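Local atomic coordinates of heme-binding protein HutZ (Vibrio cholerae, PDB entry 3TGV), a protein that binds heme and very probably degrades it to the beta and delta isomers of biliverdin, releasing the iron. Residues 15-20 with 40-45; 95-100 with 124-129. The protein carries 1 engineered substitution. All blocks are in the same frame, centred on the assembly; numbering follows the deposited sequence.

Overall arrangement
Interactions 1 and 2 share one antiparallel sheet, and their centres lie 11 Å apart. Strand 41-47 of interaction 1 is the neighbour of strand 122-129 of interaction 2. Two probable backbone hydrogen bonds join them: Tyr42 O to Leu127 N at 2.7 Å and Val44 O to Phe125 N at 3.0 Å. On the face of the sheet turned to helix 96-109, Phe43 CE1 packs on Arg126 CB at 3.4 Å. Interaction 1 lies near the centre of the chain, inside the barrel. Interaction 2 is farther out, where helix 96-109 packs against the sheet. The second subunit reaches the 15-20 strand of interaction 1 but touches neither segment of interaction 2.

Interaction 1. Residues 15-20 with 40-45; sequences KTLQLA and EGYFVL
Leu17 has CG anti to its carbonyl carbon (chi1 -57°) and CD1 anti to CA (chi2 -179°), which places CD1 beside Tyr42 and Val44. In Val44, CG1 is likewise anti to the carbonyl carbon (chi1 -64°), and this branch meets the leucine. The contact lies inside the split beta-barrel shared with the pyridoxamine 5'-phosphate oxidase family. Strands 16-22 and 41-47 are not paired here. Each pairs with strand 28-38, and their side chains meet across the interior. The backbones stay well apart, with Leu17 CA 8.5 Å from Val44 CA.

Leu17 also packs on Phe35, Ile64 and Met66, and Val44 on Phe125, so the contact belongs to a larger apolar interior. Gln18, between the inward-pointing Leu17 and Leu19, packs on Met65 of the second subunit. The Tyr42 ring meets that of Phe84, and its hydroxyl OH is hydrogen-bonded to Arg11. All the closest touching is done by one methyl group. Leu17 CD1 sits 4.1 Å from Val44 CG1. The Tyr42 ring stands obliquely to this methyl. As seen from CD1, the valine and tyrosine partners lie roughly at right angles to each other, and the nearest tyrosine atom is Tyr42 CB, 4.3 Å from Leu17 CD1.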
# COMPACT_ATOMS: atom_id res chain seq x y z
N LYS A 15 1.83 -1.67 -12.95
CA LYS A 15 1.40 -3.05 -13.09
C LYS A 15 0.78 -3.60 -11.80
O LYS A 15 0.20 -4.68 -11.81
CB LYS A 15 2.59 -3.92 -13.51
CG LYS A 15 3.29 -3.40 -14.77
CD LYS A 15 2.91 -4.22 -15.99
CE LYS A 15 3.03 -3.41 -17.27
NZ LYS A 15 4.38 -2.82 -17.45
N THR A 16 0.89 -2.85 -10.71
CA THR A 16 0.44 -3.34 -9.41
C THR A 16 -0.49 -2.36 -8.69
O THR A 16 -0.36 -1.14 -8.81
CB THR A 16 1.65 -3.64 -8.48
OG1 THR A 16 2.57 -4.52 -9.15
CG2 THR A 16 1.18 -4.32 -7.23
N LEU A 17 -1.43 -2.93 -7.95
CA LEU A 17 -2.27 -2.18 -7.03
C LEU A 17 -1.82 -2.45 -5.60
O LEU A 17 -1.48 -3.59 -5.24
CB LEU A 17 -3.73 -2.63 -7.16
CG LEU A 17 -4.40 -2.55 -8.53
CD1 LEU A 17 -5.87 -3.02 -8.46
CD2 LEU A 17 -4.29 -1.12 -9.06
N GLN A 18 -1.83 -1.40 -4.79
CA GLN A 18 -1.74 -1.59 -3.35
C GLN A 18 -3.15 -1.61 -2.79
O GLN A 18 -3.99 -0.77 -3.16
CB GLN A 18 -0.91 -0.50 -2.68
CG GLN A 18 0.24 0.04 -3.53
CD GLN A 18 1.20 -1.02 -3.99
OE1 GLN A 18 1.51 -1.13 -5.18
NE2 GLN A 18 1.70 -1.80 -3.05
N LEU A 19 -3.41 -2.55 -1.88
CA LEU A 19 -4.75 -2.79 -1.38
C LEU A 19 -4.84 -2.71 0.14
O LEU A 19 -3.98 -3.22 0.85
CB LEU A 19 -5.23 -4.18 -1.81
CG LEU A 19 -4.96 -4.57 -3.26
CD1 LEU A 19 -5.20 -6.07 -3.48
CD2 LEU A 19 -5.81 -3.72 -4.21
N ALA A 20 -5.90 -2.05 0.62
CA ALA A 20 -6.27 -2.13 2.02
C ALA A 20 -7.58 -2.92 2.13
O ALA A 20 -8.61 -2.49 1.61
CB ALA A 20 -6.41 -0.75 2.63
N GLU A 40 -15.05 -3.80 -17.30
CA GLU A 40 -15.77 -4.49 -16.23
C GLU A 40 -15.21 -4.17 -14.84
O GLU A 40 -15.84 -4.50 -13.83
CB GLU A 40 -15.70 -6.00 -16.45
CG GLU A 40 -15.88 -6.43 -17.90
CD GLU A 40 -17.33 -6.43 -18.32
OE1 GLU A 40 -18.03 -7.44 -18.06
OE2 GLU A 40 -17.78 -5.43 -18.92
N GLY A 41 -14.03 -3.57 -14.78
CA GLY A 41 -13.42 -3.17 -13.52
C GLY A 41 -11.94 -3.52 -13.45
O GLY A 41 -11.31 -3.80 -14.46
N TYR A 42 -11.40 -3.49 -12.24
CA TYR A 42 -10.02 -3.91 -12.02
C TYR A 42 -10.00 -5.36 -11.53
O TYR A 42 -10.89 -5.78 -10.79
CB TYR A 42 -9.32 -3.01 -11.01
CG TYR A 42 -9.11 -1.58 -11.48
CD1 TYR A 42 -7.86 -1.14 -11.88
CD2 TYR A 42 -10.16 -0.68 -11.52
CE1 TYR A 42 -7.65 0.17 -12.30
CE2 TYR A 42 -9.96 0.64 -11.95
CZ TYR A 42 -8.70 1.05 -12.34
OH TYR A 42 -8.50 2.35 -12.76
N PHE A 43 -9.01 -6.13 -11.95
CA PHE A 43 -8.96 -7.54 -11.58
C PHE A 43 -7.62 -7.92 -10.97
O PHE A 43 -6.56 -7.58 -11.50
CB PHE A 43 -9.27 -8.43 -12.78
CG PHE A 43 -10.66 -8.25 -13.31
CD1 PHE A 43 -11.67 -9.15 -12.97
CD2 PHE A 43 -10.97 -7.18 -14.14
CE1 PHE A 43 -12.95 -8.98 -13.46
CE2 PHE A 43 -12.24 -7.01 -14.63
CZ PHE A 43 -13.24 -7.90 -14.29
N VAL A 44 -7.68 -8.65 -9.86
CA VAL A 44 -6.48 -9.23 -9.26
C VAL A 44 -6.65 -10.73 -9.08
O VAL A 44 -7.75 -11.21 -8.83
CB VAL A 44 -6.17 -8.59 -7.91
CG1 VAL A 44 -5.86 -7.10 -8.08
CG2 VAL A 44 -7.34 -8.80 -6.94
N LEU A 45 -5.54 -11.45 -9.22
CA LEU A 45 -5.53 -12.91 -9.09
C LEU A 45 -4.66 -13.28 -7.90
O LEU A 45 -3.43 -13.26 -7.99
CB LEU A 45 -4.97 -13.55 -10.36
CG LEU A 45 -4.92 -15.08 -10.42
CD1 LEU A 45 -6.32 -15.66 -10.29
CD2 LEU A 45 -4.25 -15.57 -11.69

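Interaction 2. Residues 95-100 with 124-129; sequences SELWCQ and LFRLQP
Trp98 lays the six-membered part of its indole obliquely against Leu124. The closest approach is Trp98 CZ3 to Leu124 CB, at 3.6 Å. The leucine branch CD2 lies along the tryptophan, close to its CA. It is 3.7 Å from Trp98 CE3 and 3.9 Å from Trp98 CA. Leu124 can do this because its CG is anti to the backbone N (chi1 176°). The indole is thus met by both the base and one branch of the same side chain.

Here the first turn of helix 96-109 packs on strand 122-129, at the outside of the split beta-barrel. The chain returns from helix to strand by way of helix 112-116. Ser95 is the N-cap of the helix. Its OG accepts a weak hydrogen bond from Trp98 N at 3.3 Å, and also bonds to Glu92 O.

One helix position earlier, Leu97 meets Arg126, and the two side chains cross at about a right angle. Leu97 CD2 lies over one face of the guanidinium, toward its rim, 4.2 Å from Arg126 NE. The side-chain amide of Gln128 lies over the opposite face, its modelled OE1 3.6 Å above the centre. Gln128 NE2 lies 3.1 Å from Arg126 NH1, donor against donor, so which end of the amide is the oxygen is doubtful. The arginine chain bends at chi3 (77°), and the hydrogen bond from its NH1 to Glu40 O is the polar anchor. Phe43 touches Leu97 and Leu124 from the neighbouring strand.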
# COMPACT_ATOMS: atom_id res chain seq x y z
N SER A 95 -15.75 -19.16 -16.02
CA SER A 95 -16.82 -18.36 -16.60
C SER A 95 -16.24 -17.49 -17.71
O SER A 95 -15.02 -17.36 -17.85
CB SER A 95 -17.48 -17.48 -15.54
OG SER A 95 -16.61 -16.45 -15.10
N GLU A 96 -17.13 -16.89 -18.50
CA GLU A 96 -16.68 -16.09 -19.63
C GLU A 96 -15.81 -14.91 -19.17
O GLU A 96 -14.78 -14.62 -19.79
CB GLU A 96 -17.89 -15.59 -20.42
CG GLU A 96 -17.55 -15.06 -21.80
CD GLU A 96 -18.79 -14.69 -22.58
OE1 GLU A 96 -18.99 -13.48 -22.86
OE2 GLU A 96 -19.57 -15.61 -22.92
N LEU A 97 -16.21 -14.25 -18.09
CA LEU A 97 -15.40 -13.17 -17.54
C LEU A 97 -14.03 -13.68 -17.08
O LEU A 97 -13.02 -13.01 -17.29
CB LEU A 97 -16.13 -12.49 -16.38
CG LEU A 97 -15.49 -11.19 -15.86
CD1 LEU A 97 -15.07 -10.29 -17.02
CD2 LEU A 97 -16.43 -10.45 -14.91
N TRP A 98 -14.02 -14.85 -16.46
CA TRP A 98 -12.77 -15.47 -16.01
C TRP A 98 -11.80 -15.65 -17.16
O TRP A 98 -10.64 -15.23 -17.09
CB TRP A 98 -13.05 -16.83 -15.38
CG TRP A 98 -11.81 -17.63 -15.13
CD1 TRP A 98 -11.09 -18.35 -16.05
CD2 TRP A 98 -11.15 -17.82 -13.87
NE1 TRP A 98 -10.02 -18.96 -15.43
CE2 TRP A 98 -10.04 -18.65 -14.10
CE3 TRP A 98 -11.39 -17.36 -12.57
CZ2 TRP A 98 -9.17 -19.03 -13.08
CZ3 TRP A 98 -10.53 -17.74 -11.56
CH2 TRP A 98 -9.43 -18.57 -11.82
N CYS A 99 -12.27 -16.28 -18.23
CA CYS A 99 -11.42 -16.56 -19.37
C CYS A 99 -10.87 -15.28 -20.00
O CYS A 99 -9.70 -15.22 -20.36
CB CYS A 99 -12.18 -17.40 -20.40
SG CYS A 99 -12.80 -18.98 -19.72
N GLN A 100 -11.71 -14.26 -20.10
CA GLN A 100 -11.28 -12.98 -20.68
C GLN A 100 -10.17 -12.33 -19.86
O GLN A 100 -9.13 -11.94 -20.39
CB GLN A 100 -12.46 -12.03 -20.81
CG GLN A 100 -13.54 -12.51 -21.76
CD GLN A 100 -14.86 -11.77 -21.58
OE1 GLN A 100 -14.89 -10.55 -21.43
NE2 GLN A 100 -15.95 -12.53 -21.57
N LEU A 124 -9.91 -15.15 -8.49
CA LEU A 124 -9.95 -13.93 -9.29
C LEU A 124 -11.02 -12.99 -8.77
O LEU A 124 -12.20 -13.33 -8.75
CB LEU A 124 -10.22 -14.27 -10.76
CG LEU A 124 -10.40 -13.13 -11.75
CD1 LEU A 124 -9.13 -12.29 -11.87
CD2 LEU A 124 -10.79 -13.70 -13.10
N PHE A 125 -10.61 -11.80 -8.33
CA PHE A 125 -11.57 -10.83 -7.81
C PHE A 125 -11.75 -9.67 -8.77
O PHE A 125 -10.78 -9.10 -9.25
CB PHE A 125 -11.14 -10.29 -6.44
CG PHE A 125 -11.28 -11.28 -5.32
CD1 PHE A 125 -12.41 -11.31 -4.52
CD2 PHE A 125 -10.26 -12.18 -5.05
CE1 PHE A 125 -12.54 -12.22 -3.49
CE2 PHE A 125 -10.39 -13.09 -4.02
CZ PHE A 125 -11.53 -13.11 -3.24
N ARG A 126 -13.01 -9.33 -9.05
CA ARG A 126 -13.33 -8.08 -9.75
C ARG A 126 -13.51 -6.95 -8.76
O ARG A 126 -14.24 -7.09 -7.77
CB ARG A 126 -14.60 -8.23 -10.59
CG ARG A 126 -15.28 -6.90 -10.82
CD ARG A 126 -16.04 -6.83 -12.13
NE ARG A 126 -17.32 -7.53 -12.08
CZ ARG A 126 -18.39 -7.16 -12.77
NH1 ARG A 126 -18.35 -6.09 -13.56
NH2 ARG A 126 -19.52 -7.86 -12.67
N LEU A 127 -12.86 -5.82 -9.01
CA LEU A 127 -12.98 -4.68 -8.11
C LEU A 127 -13.57 -3.50 -8.86
O LEU A 127 -13.01 -3.06 -9.86
CB LEU A 127 -11.61 -4.29 -7.57
CG LEU A 127 -10.73 -5.46 -7.15
CD1 LEU A 127 -9.38 -4.92 -6.74
CD2 LEU A 127 -11.37 -6.23 -6.02
N GLN A 128 -14.69 -2.98 -8.35
CA GLN A 128 -15.44 -1.92 -9.02
C GLN A 128 -15.53 -0.67 -8.15
O GLN A 128 -16.08 -0.72 -7.05
CB GLN A 128 -16.84 -2.40 -9.37
CG GLN A 128 -16.86 -3.72 -10.10
CD GLN A 128 -18.23 -4.12 -10.58
OE1 GLN A 128 -18.93 -4.91 -9.93
NE2 GLN A 128 -18.64 -3.57 -11.72
N PRO A 129 -14.98 0.44 -8.65
CA PRO A 129 -14.93 1.74 -7.96
C PRO A 129 -16.32 2.28 -7.66
O PRO A 129 -17.23 2.04 -8.46
CB PRO A 129 -14.23 2.66 -8.97
CG PRO A 129 -14.36 1.98 -10.29
CD PRO A 129 -14.35 0.50 -9.98